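Organophosphorus hydrolase (Pseudomonas pseudoalcaligenes, PDB 4LE6) probably hydrolyses organophosphorus triesters as a zinc-dependent phosphotriesterase of the metallo-beta-lactamase superfamily. Local coordinates at residues V221-P224 with G229-S232; R278-A283 with Q308-V313. All coordinates share one frame; numbering follows the deposited sequence. Where two conformers were deposited one is given.

Interaction 1: residues V221-P224 with G229-S232; sequences VASP and GHTS. With EDO (1,2-ethanediol), chain H.
Ser223 overlaps the imidazole edge of His230, with its OG 2.6 Å from His230 ND1 in a short hydrogen bond of undecided direction. Ser223 OG stands between its own backbone N and carbonyl carbon (chi1 54°), and this puts it beside the ring. A proton on His230 ND1 can be directed at Ser223 O as well, 2.9 Å away and 25° out of the ring plane; the bond of His230 NE2 to the backbone N of Asp247, a zinc ligand, is consistent with that proton. Serine suits the position because its small hydroxyl fits beside ND1, the backbone carbonyl adding to it, and with both nitrogens held the ring's rotation is limited. His230 O in turn accepts Ser223 N at 3.1 Å and O2 of a 1,2-ethanediol, probably from crystallisation, at 2.8 Å. Ser232 OG lies 3.0 Å from Ser223 OG, but the strongest polar partner of Ser232 OG is Trp245 O.

Beyond the turn the chains run antiparallel. Val221 and Ser232 form a hydrogen-bonded pair, with Val221 N to Ser232 O and Ser232 N to Val221 O both 2.8 Å, and Ala222 with Thr231 is the next, non-hydrogen-bonded pair.

This is the loop end of the beta hairpin of strands 218-222 and 231-237. Val221 and Ser232 both touch Leu243 of strand 240-246, and Val221 also meets Ile279 of helix 269-286.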
ATOM      1  N   VAL A 221     -16.385 -14.636 -14.807  1.00 28.44           N
ATOM      2  CA  VAL A 221     -16.944 -15.139 -13.571  1.00 27.79           C
ATOM      3  C   VAL A 221     -18.168 -14.284 -13.248  1.00 27.60           C
ATOM      4  O   VAL A 221     -18.026 -13.160 -12.750  1.00 25.19           O
ATOM      5  CB  VAL A 221     -15.912 -15.084 -12.432  1.00 28.39           C
ATOM      6  CG1 VAL A 221     -16.553 -15.474 -11.102  1.00 30.31           C
ATOM      7  CG2 VAL A 221     -14.722 -15.998 -12.758  1.00 26.07           C
ATOM      8  N   ALA A 222     -19.364 -14.796 -13.557  1.00 23.81           N
ATOM      9  CA  ALA A 222     -20.595 -14.039 -13.325  1.00 24.21           C
ATOM     10  C   ALA A 222     -20.677 -13.710 -11.845  1.00 23.93           C
ATOM     11  O   ALA A 222     -20.373 -14.577 -11.030  1.00 25.83           O
ATOM     12  CB  ALA A 222     -21.828 -14.846 -13.759  1.00 27.37           C
ATOM     13  N   SER A 223     -21.067 -12.479 -11.508  1.00 23.61           N
ATOM     14  CA  SER A 223     -21.170 -12.013 -10.118  1.00 24.12           C
ATOM     15  C   SER A 223     -22.343 -11.027 -10.035  1.00 23.89           C
ATOM     16  O   SER A 223     -22.172  -9.862  -9.653  1.00 23.43           O
ATOM     17  CB  SER A 223     -19.873 -11.315  -9.663  1.00 24.39           C
ATOM     18  OG  SER A 223     -19.537 -10.276 -10.552  1.00 28.38           O
ATOM     19  N   PRO A 224     -23.539 -11.481 -10.425  1.00 25.98           N
ATOM     20  CA  PRO A 224     -24.675 -10.563 -10.608  1.00 26.40           C
ATOM     21  C   PRO A 224     -25.160  -9.978  -9.287  1.00 26.30           C
ATOM     22  O   PRO A 224     -24.932 -10.585  -8.247  1.00 27.51           O
ATOM     23  CB  PRO A 224     -25.767 -11.459 -11.221  1.00 28.58           C
ATOM     24  CG  PRO A 224     -25.423 -12.869 -10.741  1.00 28.23           C
ATOM     25  CD  PRO A 224     -23.901 -12.893 -10.667  1.00 26.66           C
ATOM     26  N   GLY A 229     -26.012  -7.462 -14.776  1.00 32.79           N
ATOM     27  CA  GLY A 229     -24.986  -8.089 -15.596  1.00 31.52           C
ATOM     28  C   GLY A 229     -23.617  -8.046 -14.950  1.00 28.19           C
ATOM     29  O   GLY A 229     -22.600  -8.297 -15.599  1.00 25.47           O
ATOM     30  N   HIS A 230     -23.569  -7.734 -13.664  1.00 26.67           N
ATOM     31  CA  HIS A 230     -22.273  -7.496 -13.055  1.00 23.81           C
ATOM     32  C   HIS A 230     -21.380  -8.730 -13.218  1.00 23.68           C
ATOM     33  O   HIS A 230     -21.806  -9.840 -12.914  1.00 23.20           O
ATOM     34  CB  HIS A 230     -22.406  -7.152 -11.585  1.00 24.22           C
ATOM     35  CG  HIS A 230     -21.101  -6.828 -10.960  1.00 23.95           C
ATOM     36  ND1 HIS A 230     -20.276  -7.791 -10.431  1.00 23.89           N
ATOM     37  CD2 HIS A 230     -20.441  -5.654 -10.852  1.00 24.23           C
ATOM     38  CE1 HIS A 230     -19.174  -7.216  -9.974  1.00 23.29           C
ATOM     39  NE2 HIS A 230     -19.253  -5.922 -10.222  1.00 21.53           N
ATOM     40  N   THR A 231     -20.156  -8.531 -13.703  1.00 22.65           N
ATOM     41  CA  THR A 231     -19.263  -9.644 -14.070  1.00 24.16           C
ATOM     42  C   THR A 231     -17.842  -9.434 -13.562  1.00 23.64           C
ATOM     43  O   THR A 231     -17.316  -8.323 -13.619  1.00 23.89           O
ATOM     44  CB  THR A 231     -19.193  -9.809 -15.605  1.00 28.42           C
ATOM     45  OG1 THR A 231     -20.511 -10.013 -16.119  1.00 34.91           O
ATOM     46  CG2 THR A 231     -18.319 -11.016 -16.011  1.00 25.63           C
ATOM     47  N   SER A 232     -17.233 -10.504 -13.049  1.00 21.94           N
ATOM     48  CA  SER A 232     -15.842 -10.507 -12.621  1.00 21.75           C
ATOM     49  C   SER A 232     -15.006 -11.229 -13.674  1.00 23.34           C
ATOM     50  O   SER A 232     -15.540 -12.043 -14.416  1.00 24.81           O
ATOM     51  CB  SER A 232     -15.705 -11.207 -11.264  1.00 22.76           C
ATOM     52  OG  SER A 232     -16.539 -10.589 -10.304  1.00 23.13           O
TER
HETATM   53  C1  EDO H 403     -22.804 -12.064 -16.102  0.51 31.43           C
HETATM   54  O1  EDO H 403     -21.625 -12.842 -16.328  0.51 36.91           O
HETATM   55  C2  EDO H 403     -23.176 -12.022 -14.628  0.51 21.96           C
HETATM   56  O2  EDO H 403     -23.972 -10.866 -14.379  0.51 20.74           O

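Interaction 2: residues R278-A283 with Q308-V313; sequences RILAEA and QGYAWV
The hydroxyl OH of Tyr310 rests against Ala281, 3.4 Å from Ala281 CA and with the methyl CB close by. These are van der Waals contacts, and the small alanine lets the phenol end come right up to the helix backbone. Farther in, the ring lies against Leu280. Leu280 CB sits over the centre of one face, 3.9 Å from the centroid of the Tyr310 ring and only 10° off the ring normal, a well-centred CH-pi contact. One branch of the leucine adds to it, Leu280 CD1 meeting Tyr310 CD1 at 3.9 Å, while backbone also takes part, Leu280 O lying 3.8 Å from Tyr310 CE2. The ring thus spans the step between two successive helix residues. With CG anti to the carbonyl carbon (chi1 -62°), the tyrosine reaches across from its strand to the helix.

Tyrosine suits this place because its flat face spreads over the leucine and its length bridges strand and helix. Leucine suits the buried side, where Leu280 also meets Phe256, Pro259 and Trp245. Tyr310 is tied by backbone hydrogen bonding to Phe256 and touches Val303 on the adjacent strand 300-305.

The contact joins helix 269-286 to strand 310-314, outermost within this chain in the sheet that the helix covers: helix-on-sheet packing of the kind that builds the alpha-beta/beta-alpha sandwich of metallo-beta-lactamase enzymes.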
ATOM      1  N   ARG A 278     -20.404 -15.719  -1.872  1.00 30.09           N
ATOM      2  CA  ARG A 278     -19.842 -16.798  -2.677  0.74 29.73           C
ATOM      3  C   ARG A 278     -18.426 -16.489  -3.160  1.00 27.27           C
ATOM      4  O   ARG A 278     -17.505 -17.331  -3.049  1.00 25.76           O
ATOM      5  CB  ARG A 278     -20.738 -17.075  -3.879  0.74 31.69           C
ATOM      6  CG  ARG A 278     -20.189 -18.117  -4.823  0.74 33.16           C
ATOM      7  CD  ARG A 278     -21.266 -18.609  -5.778  0.74 35.03           C
ATOM      8  NE  ARG A 278     -21.762 -17.530  -6.634  0.74 33.83           N
ATOM      9  CZ  ARG A 278     -21.175 -17.127  -7.755  0.74 32.10           C
ATOM     10  NH1 ARG A 278     -21.710 -16.141  -8.460  0.74 35.32           N
ATOM     11  NH2 ARG A 278     -20.059 -17.700  -8.181  0.74 28.65           N
ATOM     12  N   ILE A 279     -18.251 -15.300  -3.722  1.00 26.39           N
ATOM     13  CA  ILE A 279     -16.956 -14.913  -4.267  1.00 23.36           C
ATOM     14  C   ILE A 279     -15.904 -14.813  -3.152  1.00 23.58           C
ATOM     15  O   ILE A 279     -14.738 -15.174  -3.347  1.00 22.77           O
ATOM     16  CB  ILE A 279     -17.069 -13.582  -5.039  1.00 23.62           C
ATOM     17  CG1 ILE A 279     -17.939 -13.765  -6.301  1.00 28.40           C
ATOM     18  CG2 ILE A 279     -15.682 -13.038  -5.432  1.00 23.31           C
ATOM     19  CD1 ILE A 279     -17.424 -14.803  -7.294  1.00 31.71           C
ATOM     20  N   LEU A 280     -16.298 -14.315  -1.985  1.00 26.79           N
ATOM     21  CA  LEU A 280     -15.330 -14.194  -0.895  1.00 23.28           C
ATOM     22  C   LEU A 280     -14.926 -15.592  -0.461  1.00 25.11           C
ATOM     23  O   LEU A 280     -13.726 -15.881  -0.290  1.00 25.11           O
ATOM     24  CB  LEU A 280     -15.917 -13.425   0.287  1.00 23.96           C
ATOM     25  CG  LEU A 280     -16.041 -11.912   0.114  1.00 24.73           C
ATOM     26  CD1 LEU A 280     -16.851 -11.339   1.275  1.00 24.02           C
ATOM     27  CD2 LEU A 280     -14.662 -11.252   0.029  1.00 24.56           C
ATOM     28  N   ALA A 281     -15.918 -16.468  -0.306  1.00 26.79           N
ATOM     29  CA  ALA A 281     -15.623 -17.840   0.092  1.00 26.82           C
ATOM     30  C   ALA A 281     -14.645 -18.498  -0.895  1.00 28.27           C
ATOM     31  O   ALA A 281     -13.647 -19.107  -0.480  1.00 28.27           O
ATOM     32  CB  ALA A 281     -16.901 -18.646   0.195  1.00 27.20           C
ATOM     33  N   GLU A 282     -14.918 -18.350  -2.196  1.00 28.44           N
ATOM     34  CA  GLU A 282     -14.062 -18.932  -3.233  1.00 27.28           C
ATOM     35  C   GLU A 282     -12.651 -18.329  -3.248  1.00 26.61           C
ATOM     36  O   GLU A 282     -11.652 -19.048  -3.360  1.00 27.41           O
ATOM     37  CB  GLU A 282     -14.719 -18.743  -4.613  1.00 30.45           C
ATOM     38  CG  GLU A 282     -13.805 -18.957  -5.803  1.00 50.22           C
ATOM     39  CD  GLU A 282     -14.547 -18.871  -7.129  1.00 62.81           C
ATOM     40  OE1 GLU A 282     -15.698 -18.373  -7.144  1.00 61.52           O
ATOM     41  OE2 GLU A 282     -13.978 -19.305  -8.156  1.00 68.84           O
ATOM     42  N   ALA A 283     -12.567 -17.009  -3.167  1.00 25.05           N
ATOM     43  CA  ALA A 283     -11.268 -16.343  -3.161  1.00 24.58           C
ATOM     44  C   ALA A 283     -10.447 -16.803  -1.957  1.00 27.11           C
ATOM     45  O   ALA A 283      -9.236 -17.047  -2.067  1.00 27.23           O
ATOM     46  CB  ALA A 283     -11.452 -14.841  -3.107  1.00 22.10           C
ATOM     47  N   GLN A 308     -15.397 -15.322  11.942  1.00 46.65           N
ATOM     48  CA  GLN A 308     -16.596 -14.737  11.351  1.00 50.51           C
ATOM     49  C   GLN A 308     -16.163 -13.808  10.218  1.00 40.33           C
ATOM     50  O   GLN A 308     -15.257 -12.997  10.389  1.00 38.99           O
ATOM     51  CB  GLN A 308     -17.398 -13.959  12.395  1.00 60.75           C
ATOM     52  CG  GLN A 308     -18.906 -14.151  12.267  1.00 70.59           C
ATOM     53  CD  GLN A 308     -19.722 -13.002  12.851  1.00 78.06           C
ATOM     54  OE1 GLN A 308     -19.307 -11.841  12.814  1.00 81.67           O
ATOM     55  NE2 GLN A 308     -20.898 -13.324  13.380  1.00 79.36           N
ATOM     56  N   GLY A 309     -16.792 -13.940   9.055  1.00 31.50           N
ATOM     57  CA  GLY A 309     -16.477 -13.078   7.934  1.00 28.93           C
ATOM     58  C   GLY A 309     -15.055 -13.295   7.445  1.00 30.36           C
ATOM     59  O   GLY A 309     -14.500 -14.389   7.595  1.00 28.35           O
ATOM     60  N   TYR A 310     -14.463 -12.241   6.887  1.00 25.92           N
ATOM     61  CA  TYR A 310     -13.211 -12.343   6.146  1.00 25.30           C
ATOM     62  C   TYR A 310     -12.301 -11.170   6.472  1.00 25.66           C
ATOM     63  O   TYR A 310     -12.706 -10.248   7.172  1.00 25.55           O
ATOM     64  CB  TYR A 310     -13.490 -12.372   4.630  1.00 24.23           C
ATOM     65  CG  TYR A 310     -14.329 -13.567   4.220  1.00 24.89           C
ATOM     66  CD1 TYR A 310     -15.716 -13.526   4.298  1.00 25.50           C
ATOM     67  CD2 TYR A 310     -13.735 -14.745   3.790  1.00 25.05           C
ATOM     68  CE1 TYR A 310     -16.495 -14.636   3.949  1.00 26.38           C
ATOM     69  CE2 TYR A 310     -14.512 -15.861   3.443  1.00 25.87           C
ATOM     70  CZ  TYR A 310     -15.885 -15.793   3.535  1.00 26.39           C
ATOM     71  OH  TYR A 310     -16.662 -16.874   3.196  1.00 29.97           O
ATOM     72  N   ALA A 311     -11.074 -11.222   5.961  1.00 25.06           N
ATOM     73  CA  ALA A 311     -10.133 -10.117   6.076  1.00 25.63           C
ATOM     74  C   ALA A 311      -9.436  -9.931   4.734  1.00 24.00           C
ATOM     75  O   ALA A 311      -9.234 -10.896   3.995  1.00 26.59           O
ATOM     76  CB  ALA A 311      -9.115 -10.383   7.172  1.00 30.44           C
ATOM     77  N   TRP A 312      -9.087  -8.685   4.429  1.00 22.65           N
ATOM     78  CA  TRP A 312      -8.353  -8.319   3.218  1.00 23.75           C
ATOM     79  C   TRP A 312      -6.882  -8.191   3.580  1.00 22.69           C
ATOM     80  O   TRP A 312      -6.560  -7.572   4.586  1.00 25.50           O
ATOM     81  CB  TRP A 312      -8.866  -6.973   2.729  1.00 24.37           C
ATOM     82  CG  TRP A 312      -8.127  -6.375   1.573  1.00 22.67           C
ATOM     83  CD1 TRP A 312      -7.495  -5.160   1.540  1.00 23.41           C
ATOM     84  CD2 TRP A 312      -7.984  -6.935   0.258  1.00 18.61           C
ATOM     85  NE1 TRP A 312      -6.946  -4.948   0.286  1.00 21.62           N
ATOM     86  CE2 TRP A 312      -7.234  -6.022  -0.511  1.00 18.87           C
ATOM     87  CE3 TRP A 312      -8.406  -8.126  -0.340  1.00 20.08           C
ATOM     88  CZ2 TRP A 312      -6.901  -6.264  -1.845  1.00 18.43           C
ATOM     89  CZ3 TRP A 312      -8.066  -8.363  -1.674  1.00 22.64           C
ATOM     90  CH2 TRP A 312      -7.329  -7.436  -2.400  1.00 21.87           C
ATOM     91  N   VAL A 313      -6.009  -8.801   2.784  1.00 22.02           N
ATOM     92  CA  VAL A 313      -4.576  -8.721   2.999  1.00 21.57           C
ATOM     93  C   VAL A 313      -3.951  -8.107   1.759  1.00 23.00           C
ATOM     94  O   VAL A 313      -3.837  -8.769   0.720  1.00 23.55           O
ATOM     95  CB  VAL A 313      -3.950 -10.094   3.292  1.00 23.05           C
ATOM     96  CG1 VAL A 313      -2.441  -9.948   3.540  1.00 23.11           C
ATOM     97  CG2 VAL A 313      -4.610 -10.716   4.512  1.00 25.84           C
TER

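In the fold
Interactions 1 and 2 involve the two outermost strands, within this chain, of one mixed sheet, 218-222 and 310-314, with their centres about 17 Å apart. Helix 269-286 links them. Val221 CG1 packs on Ile279 CD1 at 4.0 Å, and Ala222 O lies 3.3 Å from Arg278 NH1, a probable hydrogen bond, less certain because Arg278 has two conformers. Interaction 1 is the one next to the metal site: the loop between its segments carries the zinc ligand His226, and the His230 side chain lies about 6 Å from a zinc ion and about 4 Å from the side chains of His139 and Asp247, both zinc ligands. Interaction 2 lies away from the metal site.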